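Local coordinates for protein BIFUNCTIONAL PROTEIN Proline utilization A (PutA) (Corynebacterium freiburgense, PDB 5UX5) that catalyses both steps of proline catabolism, oxidising proline with an FAD-dependent proline dehydrogenase and converting the resulting semialdehyde to glutamate with an NAD-dependent aldehyde dehydrogenase, at residues Arg520-Leu531 against Leu602-Gly612; Asn905-Asp915 against Val1044-Leu1053. All coordinates share one frame; numbering follows the deposited sequence.

Contact 1: residues Arg520-Leu531 against Leu602-Gly612; sequences RTALLQRAADEL and LGGVFASLAAG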
loop_
_atom_site.group_PDB
_atom_site.type_symbol
_atom_site.label_atom_id
_atom_site.label_comp_id
_atom_site.label_asym_id
_atom_site.label_seq_id
_atom_site.Cartn_x
_atom_site.Cartn_y
_atom_site.Cartn_z
ATOM N N ARG A 520 4.199 -31.660 -4.134
ATOM C CA ARG A 520 3.367 -30.534 -3.738
ATOM C C ARG A 520 4.067 -29.219 -4.026
ATOM O O ARG A 520 3.446 -28.258 -4.504
ATOM C CB ARG A 520 3.036 -30.624 -2.246
ATOM C CG ARG A 520 2.306 -31.866 -1.802
ATOM C CD ARG A 520 2.145 -31.737 -0.322
ATOM N NE ARG A 520 2.608 -32.914 0.396
ATOM C CZ ARG A 520 3.052 -32.859 1.641
ATOM N NH1 ARG A 520 3.460 -33.955 2.261
ATOM N NH2 ARG A 520 3.104 -31.691 2.259
ATOM N N THR A 521 5.350 -29.139 -3.678
ATOM C CA THR A 521 6.104 -27.908 -3.856
ATOM C C THR A 521 6.153 -27.513 -5.323
ATOM O O THR A 521 5.949 -26.347 -5.667
ATOM C CB THR A 521 7.510 -28.105 -3.281
ATOM O OG1 THR A 521 7.447 -28.025 -1.851
ATOM C CG2 THR A 521 8.477 -27.058 -3.786
ATOM N N ALA A 522 6.354 -28.493 -6.203
ATOM C CA ALA A 522 6.420 -28.220 -7.630
ATOM C C ALA A 522 5.070 -27.787 -8.175
ATOM O O ALA A 522 4.997 -26.918 -9.054
ATOM C CB ALA A 522 6.940 -29.454 -8.363
ATOM N N LEU A 523 3.992 -28.411 -7.700
ATOM C CA LEU A 523 2.667 -28.004 -8.134
ATOM C C LEU A 523 2.357 -26.590 -7.665
ATOM O O LEU A 523 1.831 -25.781 -8.438
ATOM C CB LEU A 523 1.611 -28.977 -7.622
ATOM C CG LEU A 523 1.550 -30.342 -8.300
ATOM C CD1 LEU A 523 0.468 -31.153 -7.693
ATOM C CD2 LEU A 523 1.334 -30.211 -9.760
ATOM N N LEU A 524 2.684 -26.260 -6.408
ATOM C CA LEU A 524 2.370 -24.916 -5.936
ATOM C C LEU A 524 3.141 -23.864 -6.728
ATOM O O LEU A 524 2.566 -22.853 -7.156
ATOM C CB LEU A 524 2.666 -24.796 -4.452
ATOM C CG LEU A 524 1.660 -25.582 -3.625
ATOM C CD1 LEU A 524 2.117 -25.758 -2.144
ATOM C CD2 LEU A 524 0.339 -24.897 -3.721
ATOM N N GLN A 525 4.428 -24.118 -6.991
ATOM C CA GLN A 525 5.237 -23.147 -7.706
ATOM C C GLN A 525 4.698 -22.960 -9.109
ATOM O O GLN A 525 4.600 -21.834 -9.605
ATOM C CB GLN A 525 6.697 -23.598 -7.733
ATOM C CG GLN A 525 7.410 -23.608 -6.371
ATOM C CD GLN A 525 7.664 -22.216 -5.810
ATOM O OE1 GLN A 525 7.395 -21.202 -6.463
ATOM N NE2 GLN A 525 8.190 -22.161 -4.592
ATOM N N ARG A 526 4.270 -24.053 -9.726
ATOM C CA ARG A 526 3.665 -23.971 -11.041
ATOM C C ARG A 526 2.323 -23.249 -10.974
ATOM O O ARG A 526 1.968 -22.484 -11.886
ATOM C CB ARG A 526 3.497 -25.384 -11.593
ATOM C CG ARG A 526 4.040 -25.540 -12.979
ATOM C CD ARG A 526 4.631 -26.907 -13.140
ATOM N NE ARG A 526 3.581 -27.901 -13.279
ATOM C CZ ARG A 526 3.596 -29.070 -12.657
ATOM N NH1 ARG A 526 4.607 -29.373 -11.842
ATOM N NH2 ARG A 526 2.596 -29.923 -12.842
ATOM N N ALA A 527 1.563 -23.481 -9.895
ATOM C CA ALA A 527 0.294 -22.786 -9.716
ATOM C C ALA A 527 0.505 -21.288 -9.632
ATOM O O ALA A 527 -0.302 -20.507 -10.144
ATOM C CB ALA A 527 -0.418 -23.305 -8.471
ATOM N N ALA A 528 1.593 -20.863 -8.994
ATOM C CA ALA A 528 1.861 -19.437 -8.924
ATOM C C ALA A 528 2.261 -18.886 -10.298
ATOM O O ALA A 528 1.833 -17.791 -10.681
ATOM C CB ALA A 528 2.922 -19.167 -7.857
ATOM N N ASP A 529 3.046 -19.640 -11.071
ATOM C CA ASP A 529 3.376 -19.202 -12.426
ATOM C C ASP A 529 2.121 -19.048 -13.276
ATOM O O ASP A 529 1.978 -18.057 -14.006
ATOM C CB ASP A 529 4.334 -20.190 -13.099
ATOM C CG ASP A 529 5.749 -20.132 -12.538
ATOM O OD1 ASP A 529 6.039 -19.244 -11.704
ATOM O OD2 ASP A 529 6.576 -20.982 -12.940
ATOM N N GLU A 530 1.196 -20.022 -13.184
ATOM C CA GLU A 530 -0.019 -20.002 -14.002
ATOM C C GLU A 530 -1.002 -18.937 -13.542
ATOM O O GLU A 530 -1.711 -18.348 -14.367
ATOM C CB GLU A 530 -0.714 -21.361 -13.983
ATOM C CG GLU A 530 0.027 -22.481 -14.685
ATOM C CD GLU A 530 0.117 -22.256 -16.168
ATOM O OE1 GLU A 530 -0.547 -21.326 -16.685
ATOM O OE2 GLU A 530 0.866 -23.012 -16.824
ATOM N N LEU A 531 -1.067 -18.662 -12.245
ATOM C CA LEU A 531 -1.904 -17.554 -11.811
ATOM C C LEU A 531 -1.438 -16.261 -12.452
ATOM O O LEU A 531 -2.258 -15.478 -12.943
ATOM C CB LEU A 531 -1.904 -17.438 -10.284
ATOM C CG LEU A 531 -2.762 -18.462 -9.565
ATOM C CD1 LEU A 531 -2.533 -18.360 -8.082
ATOM C CD2 LEU A 531 -4.199 -18.184 -9.882
ATOM N N LEU A 602 -8.083 -19.164 -2.794
ATOM C CA LEU A 602 -6.862 -19.853 -3.190
ATOM C C LEU A 602 -5.896 -20.007 -2.019
ATOM O O LEU A 602 -5.144 -20.987 -1.964
ATOM C CB LEU A 602 -6.180 -19.133 -4.355
ATOM C CG LEU A 602 -6.821 -19.338 -5.725
ATOM C CD1 LEU A 602 -6.006 -18.632 -6.817
ATOM C CD2 LEU A 602 -6.956 -20.812 -6.026
ATOM N N GLY A 603 -5.890 -19.067 -1.080
ATOM C CA GLY A 603 -4.923 -19.155 -0.005
ATOM C C GLY A 603 -5.164 -20.369 0.853
ATOM O O GLY A 603 -4.230 -21.073 1.220
ATOM N N GLY A 604 -6.429 -20.651 1.144
ATOM C CA GLY A 604 -6.763 -21.848 1.899
ATOM C C GLY A 604 -6.505 -23.133 1.143
ATOM O O GLY A 604 -6.092 -24.131 1.733
ATOM N N VAL A 605 -6.793 -23.142 -0.161
ATOM C CA VAL A 605 -6.469 -24.297 -0.988
ATOM C C VAL A 605 -4.953 -24.533 -1.013
ATOM O O VAL A 605 -4.479 -25.656 -0.790
ATOM C CB VAL A 605 -7.084 -24.123 -2.394
ATOM C CG1 VAL A 605 -6.563 -25.142 -3.401
ATOM C CG2 VAL A 605 -8.593 -24.273 -2.289
ATOM N N PHE A 606 -4.164 -23.484 -1.252
ATOM C CA PHE A 606 -2.715 -23.669 -1.264
ATOM C C PHE A 606 -2.184 -24.145 0.098
ATOM O O PHE A 606 -1.274 -24.986 0.161
ATOM C CB PHE A 606 -2.032 -22.384 -1.713
ATOM C CG PHE A 606 -2.248 -22.060 -3.175
ATOM C CD1 PHE A 606 -2.400 -23.072 -4.110
ATOM C CD2 PHE A 606 -2.334 -20.749 -3.603
ATOM C CE1 PHE A 606 -2.614 -22.783 -5.452
ATOM C CE2 PHE A 606 -2.562 -20.453 -4.942
ATOM C CZ PHE A 606 -2.698 -21.464 -5.866
ATOM N N ALA A 607 -2.755 -23.639 1.201
ATOM C CA ALA A 607 -2.280 -24.036 2.524
ATOM C C ALA A 607 -2.559 -25.512 2.800
ATOM O O ALA A 607 -1.710 -26.218 3.367
ATOM C CB ALA A 607 -2.921 -23.158 3.600
ATOM N N SER A 608 -3.733 -25.991 2.382
ATOM C CA SER A 608 -4.082 -27.397 2.533
ATOM C C SER A 608 -3.146 -28.278 1.721
ATOM O O SER A 608 -2.661 -29.307 2.215
ATOM C CB SER A 608 -5.529 -27.633 2.089
ATOM O OG SER A 608 -6.453 -26.878 2.848
ATOM N N LEU A 609 -2.924 -27.913 0.450
ATOM C CA LEU A 609 -2.026 -28.695 -0.393
ATOM C C LEU A 609 -0.623 -28.731 0.193
ATOM O O LEU A 609 -0.022 -29.802 0.304
ATOM C CB LEU A 609 -1.991 -28.152 -1.819
ATOM C CG LEU A 609 -3.204 -28.235 -2.730
ATOM C CD1 LEU A 609 -2.724 -27.887 -4.111
ATOM C CD2 LEU A 609 -3.787 -29.627 -2.726
ATOM N N ALA A 610 -0.086 -27.572 0.572
ATOM C CA ALA A 610 1.230 -27.537 1.198
ATOM C C ALA A 610 1.310 -28.446 2.434
ATOM O O ALA A 610 2.339 -29.082 2.685
ATOM C CB ALA A 610 1.570 -26.098 1.567
ATOM N N ALA A 611 0.239 -28.523 3.217
ATOM C CA ALA A 611 0.282 -29.360 4.405
ATOM C C ALA A 611 0.264 -30.830 4.042
ATOM O O ALA A 611 0.765 -31.662 4.807
ATOM C CB ALA A 611 -0.884 -29.023 5.328
ATOM N N GLY A 612 -0.298 -31.175 2.889
ATOM C CA GLY A 612 -0.430 -32.577 2.549
ATOM C C GLY A 612 -1.844 -33.093 2.401
ATOM O O GLY A 612 -2.052 -34.295 2.209
#

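Contact 2: residues Asn905-Asp915 against Val1044-Leu1053; sequences NYVAQLGTWED and VLADGRRELL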
loop_
_atom_site.group_PDB
_atom_site.type_symbol
_atom_site.label_atom_id
_atom_site.label_comp_id
_atom_site.label_asym_id
_atom_site.label_seq_id
_atom_site.Cartn_x
_atom_site.Cartn_y
_atom_site.Cartn_z
ATOM N N ASN A 905 3.310 -20.276 10.707
ATOM C CA ASN A 905 2.709 -21.355 11.480
ATOM C C ASN A 905 1.395 -21.842 10.903
ATOM O O ASN A 905 0.802 -22.781 11.458
ATOM C CB ASN A 905 2.473 -20.896 12.916
ATOM C CG ASN A 905 3.739 -20.609 13.622
ATOM O OD1 ASN A 905 4.697 -21.382 13.529
ATOM N ND2 ASN A 905 3.787 -19.483 14.317
ATOM N N TYR A 906 0.954 -21.257 9.786
ATOM C CA TYR A 906 -0.380 -21.499 9.249
ATOM C C TYR A 906 -0.506 -22.911 8.670
ATOM O O TYR A 906 -1.398 -23.674 9.050
ATOM C CB TYR A 906 -0.689 -20.432 8.199
ATOM C CG TYR A 906 -2.113 -20.404 7.745
ATOM C CD1 TYR A 906 -3.087 -19.758 8.497
ATOM C CD2 TYR A 906 -2.502 -21.042 6.558
ATOM C CE1 TYR A 906 -4.424 -19.747 8.075
ATOM C CE2 TYR A 906 -3.830 -21.042 6.135
ATOM C CZ TYR A 906 -4.783 -20.388 6.897
ATOM O OH TYR A 906 -6.092 -20.378 6.476
ATOM N N VAL A 907 0.352 -23.266 7.720
ATOM C CA VAL A 907 0.337 -24.623 7.188
ATOM C C VAL A 907 0.384 -25.660 8.308
ATOM O O VAL A 907 -0.369 -26.642 8.297
ATOM C CB VAL A 907 1.508 -24.810 6.212
ATOM C CG1 VAL A 907 1.696 -26.289 5.937
ATOM C CG2 VAL A 907 1.264 -24.012 4.923
ATOM N N ALA A 908 1.254 -25.451 9.305
ATOM C CA ALA A 908 1.438 -26.428 10.374
ATOM C C ALA A 908 0.176 -26.707 11.202
ATOM O O ALA A 908 0.172 -27.684 11.960
ATOM C CB ALA A 908 2.565 -25.969 11.301
ATOM N N GLN A 909 -0.886 -25.895 11.087
ATOM C CA GLN A 909 -2.140 -26.197 11.773
ATOM C C GLN A 909 -2.938 -27.284 11.082
ATOM O O GLN A 909 -3.850 -27.852 11.696
ATOM C CB GLN A 909 -3.033 -24.969 11.889
ATOM C CG GLN A 909 -2.460 -23.829 12.657
ATOM C CD GLN A 909 -3.436 -22.680 12.826
ATOM O OE1 GLN A 909 -3.421 -21.982 13.843
ATOM N NE2 GLN A 909 -4.277 -22.468 11.822
ATOM N N LEU A 910 -2.659 -27.553 9.813
ATOM C CA LEU A 910 -3.542 -28.419 9.035
ATOM C C LEU A 910 -3.146 -29.882 9.196
ATOM O O LEU A 910 -2.989 -30.655 8.250
ATOM C CB LEU A 910 -3.556 -27.982 7.572
ATOM C CG LEU A 910 -4.131 -26.556 7.413
ATOM C CD1 LEU A 910 -4.311 -26.179 5.977
ATOM C CD2 LEU A 910 -5.467 -26.380 8.190
ATOM N N GLY A 911 -3.003 -30.262 10.454
ATOM C CA GLY A 911 -2.622 -31.620 10.775
ATOM C C GLY A 911 -2.473 -31.762 12.267
ATOM O O GLY A 911 -3.031 -30.982 13.042
ATOM N N THR A 912 -1.692 -32.754 12.665
ATOM C CA THR A 912 -1.474 -33.016 14.079
ATOM C C THR A 912 -0.003 -33.295 14.300
ATOM O O THR A 912 0.663 -33.825 13.413
ATOM C CB THR A 912 -2.309 -34.195 14.550
ATOM O OG1 THR A 912 -2.192 -35.265 13.602
ATOM C CG2 THR A 912 -3.778 -33.775 14.677
ATOM N N TRP A 913 0.499 -32.932 15.482
ATOM C CA TRP A 913 1.899 -33.119 15.841
ATOM C C TRP A 913 2.037 -34.116 16.985
ATOM O O TRP A 913 1.173 -34.205 17.866
ATOM C CB TRP A 913 2.559 -31.792 16.243
ATOM C CG TRP A 913 2.739 -30.830 15.108
ATOM C CD1 TRP A 913 1.802 -29.999 14.588
ATOM C CD2 TRP A 913 3.933 -30.617 14.334
ATOM N NE1 TRP A 913 2.328 -29.268 13.545
ATOM C CE2 TRP A 913 3.633 -29.632 13.365
ATOM C CE3 TRP A 913 5.218 -31.173 14.359
ATOM C CZ2 TRP A 913 4.569 -29.196 12.424
ATOM C CZ3 TRP A 913 6.152 -30.727 13.437
ATOM C CH2 TRP A 913 5.824 -29.751 12.484
ATOM N N GLU A 914 3.148 -34.854 16.974
ATOM C CA GLU A 914 3.454 -35.807 18.029
ATOM C C GLU A 914 4.908 -35.683 18.445
ATOM O O GLU A 914 5.777 -35.420 17.613
ATOM C CB GLU A 914 3.183 -37.244 17.578
ATOM C CG GLU A 914 4.064 -37.740 16.424
ATOM C CD GLU A 914 3.738 -39.176 15.997
ATOM O OE1 GLU A 914 3.346 -40.000 16.852
ATOM O OE2 GLU A 914 3.858 -39.484 14.797
ATOM N N ASP A 915 5.178 -35.880 19.733
ATOM C CA ASP A 915 6.568 -35.982 20.171
ATOM C C ASP A 915 7.259 -37.181 19.507
ATOM O O ASP A 915 6.639 -38.218 19.251
ATOM C CB ASP A 915 6.630 -36.107 21.699
ATOM C CG ASP A 915 6.453 -34.781 22.417
ATOM O OD1 ASP A 915 7.036 -33.777 21.979
ATOM O OD2 ASP A 915 5.725 -34.726 23.425
ATOM N N VAL A 1044 -0.634 -33.517 25.011
ATOM C CA VAL A 1044 0.299 -32.504 25.481
ATOM C C VAL A 1044 1.693 -32.861 24.993
ATOM O O VAL A 1044 2.212 -33.942 25.295
ATOM C CB VAL A 1044 0.256 -32.389 27.009
ATOM C CG1 VAL A 1044 1.187 -31.314 27.464
ATOM C CG2 VAL A 1044 -1.156 -32.069 27.451
ATOM N N LEU A 1045 2.314 -31.951 24.248
ATOM C CA LEU A 1045 3.612 -32.227 23.644
ATOM C C LEU A 1045 4.744 -31.717 24.515
ATOM O O LEU A 1045 4.678 -30.619 25.083
ATOM C CB LEU A 1045 3.744 -31.605 22.264
ATOM C CG LEU A 1045 2.690 -32.077 21.290
ATOM C CD1 LEU A 1045 3.007 -31.546 19.890
ATOM C CD2 LEU A 1045 2.560 -33.572 21.315
ATOM N N ALA A 1046 5.788 -32.538 24.610
ATOM C CA ALA A 1046 7.020 -32.077 25.221
ATOM C C ALA A 1046 7.620 -30.951 24.403
ATOM O O ALA A 1046 8.168 -30.000 24.963
ATOM C CB ALA A 1046 8.000 -33.241 25.362
ATOM N N ASP A 1047 7.518 -31.042 23.071
ATOM C CA ASP A 1047 8.148 -30.077 22.177
ATOM C C ASP A 1047 7.450 -28.734 22.297
ATOM O O ASP A 1047 6.391 -28.523 21.697
ATOM C CB ASP A 1047 8.107 -30.551 20.726
ATOM C CG ASP A 1047 9.173 -29.834 19.846
ATOM O OD1 ASP A 1047 9.835 -28.898 20.344
ATOM O OD2 ASP A 1047 9.337 -30.190 18.660
ATOM N N GLY A 1048 8.092 -27.788 22.987
ATOM C CA GLY A 1048 7.530 -26.457 23.101
ATOM C C GLY A 1048 7.412 -25.720 21.781
ATOM O O GLY A 1048 6.560 -24.821 21.654
ATOM N N ARG A 1049 8.228 -26.094 20.782
ATOM C CA ARG A 1049 8.069 -25.500 19.462
ATOM C C ARG A 1049 6.644 -25.658 18.971
ATOM O O ARG A 1049 6.160 -24.812 18.220
ATOM C CB ARG A 1049 9.041 -26.128 18.459
ATOM C CG ARG A 1049 9.031 -25.463 17.096
ATOM C CD ARG A 1049 9.248 -23.948 17.228
ATOM N NE ARG A 1049 9.200 -23.229 15.948
ATOM C CZ ARG A 1049 8.074 -22.777 15.377
ATOM N NH1 ARG A 1049 6.897 -22.969 15.953
ATOM N NH2 ARG A 1049 8.113 -22.130 14.218
ATOM N N ARG A 1050 5.949 -26.711 19.407
ATOM C CA ARG A 1050 4.531 -26.873 19.127
ATOM C C ARG A 1050 3.642 -26.448 20.290
ATOM O O ARG A 1050 2.737 -25.632 20.094
ATOM C CB ARG A 1050 4.211 -28.321 18.769
ATOM C CG ARG A 1050 4.928 -28.886 17.569
ATOM C CD ARG A 1050 4.767 -28.050 16.347
ATOM N NE ARG A 1050 3.398 -27.592 16.204
ATOM C CZ ARG A 1050 3.029 -26.632 15.360
ATOM N NH1 ARG A 1050 3.944 -26.052 14.572
ATOM N NH2 ARG A 1050 1.760 -26.243 15.310
ATOM N N GLU A 1051 3.921 -26.925 21.507
ATOM C CA GLU A 1051 2.990 -26.711 22.614
ATOM C C GLU A 1051 2.904 -25.248 23.004
ATOM O O GLU A 1051 1.830 -24.776 23.381
ATOM C CB GLU A 1051 3.403 -27.539 23.824
ATOM C CG GLU A 1051 2.412 -27.555 24.985
ATOM C CD GLU A 1051 1.037 -28.125 24.612
ATOM O OE1 GLU A 1051 0.028 -27.453 24.924
ATOM O OE2 GLU A 1051 0.958 -29.259 24.069
ATOM N N LEU A 1052 4.014 -24.505 22.922
ATOM C CA LEU A 1052 3.983 -23.108 23.358
ATOM C C LEU A 1052 3.091 -22.228 22.474
ATOM O O LEU A 1052 2.728 -21.117 22.894
ATOM C CB LEU A 1052 5.411 -22.530 23.444
ATOM C CG LEU A 1052 6.281 -23.053 24.613
ATOM C CD1 LEU A 1052 7.732 -22.633 24.539
ATOM C CD2 LEU A 1052 5.743 -22.629 25.953
ATOM N N LEU A 1053 2.692 -22.690 21.282
ATOM C CA LEU A 1053 1.802 -21.863 20.465
ATOM C C LEU A 1053 0.474 -21.653 21.182
ATOM O O LEU A 1053 -0.153 -20.599 21.044
ATOM C CB LEU A 1053 1.604 -22.472 19.066
ATOM C CG LEU A 1053 2.827 -22.456 18.121
ATOM C CD1 LEU A 1053 2.633 -23.222 16.835
ATOM C CD2 LEU A 1053 3.281 -21.082 17.777
#

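Contact 1: residues Arg520-Leu531 against Leu602-Gly612
Arg520-Leu531 and Leu602-Gly612 are nearly antiparallel helical segments, with axes 9.6 Å apart at closest approach and an angle of 158° between their directions. Leu524 lies across from Phe606 near the middle. The two side chains run alongside in opposite senses, and Leu524 CD2 meets Phe606 CD1 obliquely. The other branch of Leu524 goes to a different residue: Leu524 CD1 lies 3.8 Å from Ala610 CB. One leucine thus touches both the ring and the next turn of the partner helix. Ala527 CB touches the ring at Phe606 CE1, 3.8 Å away. Leu531 CD1 comes to the ring edge, near its plane. Leu531 and Leu602 meet end to end at their methyls, with CD2 of Leu531 3.6 Å from CD1 of Leu602. Outside the pair, Ala564 of helix 550-574 and Leu634 of helix 624-636 also pack on Phe606.

The end at Arg520 is polar. Its chain bends at chi3 (-129°), which helps to lay the guanidinium over the end of helix 599-611. Gly612 CA sits over one face of the Arg520 guanidinium, 3.5 Å above the plane. Arg520 NH2 reaches Ala610 O at the guanidinium edge, 2.8 Å away, in a weak bond bent to 125°. NE bonds to Leu515 O. Gly612 closes the helix with a Schellman motif.

This is helix packing inside the aldehyde dehydrogenase region; the side chain of Leu602 lies about 14 Å from the bound NAD. Its chemistry is an apolar seam with a buried arginine at one end. The positive group beside C-terminal carbonyls probably complements the helix dipole.

Contact 2: residues Asn905-Asp915 against Val1044-Leu1053
Asp915 holds the loop before helix 1048-1051 by its carboxylate. Asp915 OD1 accepts from Asp1047 N at 3.0 Å through its syn lone pair. OD2 faces Ala1046 N, at a modelled distance too short to be trusted in detail. The second main contact is a stack. The Arg1050 guanidinium is stacked face to face on the Trp913 indole, with planes 7° apart and centres 3.6 Å apart. CZ makes a cation-pi contact over the five-membered ring, and Arg1050 CD adds a CH-pi contact. Bends at chi2 (-54°) and chi3 (-43°) fold the arginine chain over the ring. Leu1053 CD1 lies against the other guanidinium face, toward its rim. Leu1045 CD1 packs on Trp913 CB, 3.7 Å away.

The next shell positions these groups. Trp913 NE1 donates to Ala908 O at 3.1 Å, close to the ring plane, which helps to fix the rotation of the indole. Asp1047 N-caps the helix by accepting from Arg1049 N, and its OD2 bonds to Ser580 OG. Glu1051 OE2 accepts from Leu1045 N and pairs with Arg1017. Further out, strand 911-915 runs antiparallel to strand 580-591.

The contact joins strand 911-915 to the C-terminal part of the chain, probably more by polar and cation-pi terms than by apolar burial.

Overall arrangement
Contact 1 is the more buried of the two: all its touching residues are buried, whereas contact 2 is only partly so and lies farther from the chain's centre. Their chemistry follows their place. Apolar helix packing dominates contact 1, with one polar arginine end. In contact 2, charged and aromatic groups join a strand and its preceding turn to a short capped helix. The centres are 22 Å apart, yet they meet through 602-612 and 905-915. Ala607 packs on Tyr906, and Ala611 on Leu910. Helix 599-611 therefore has 520-531 and the turn before strand 911-915 as neighbours. Helix 550-574 also touches both contacts, at Phe606 and at Trp913.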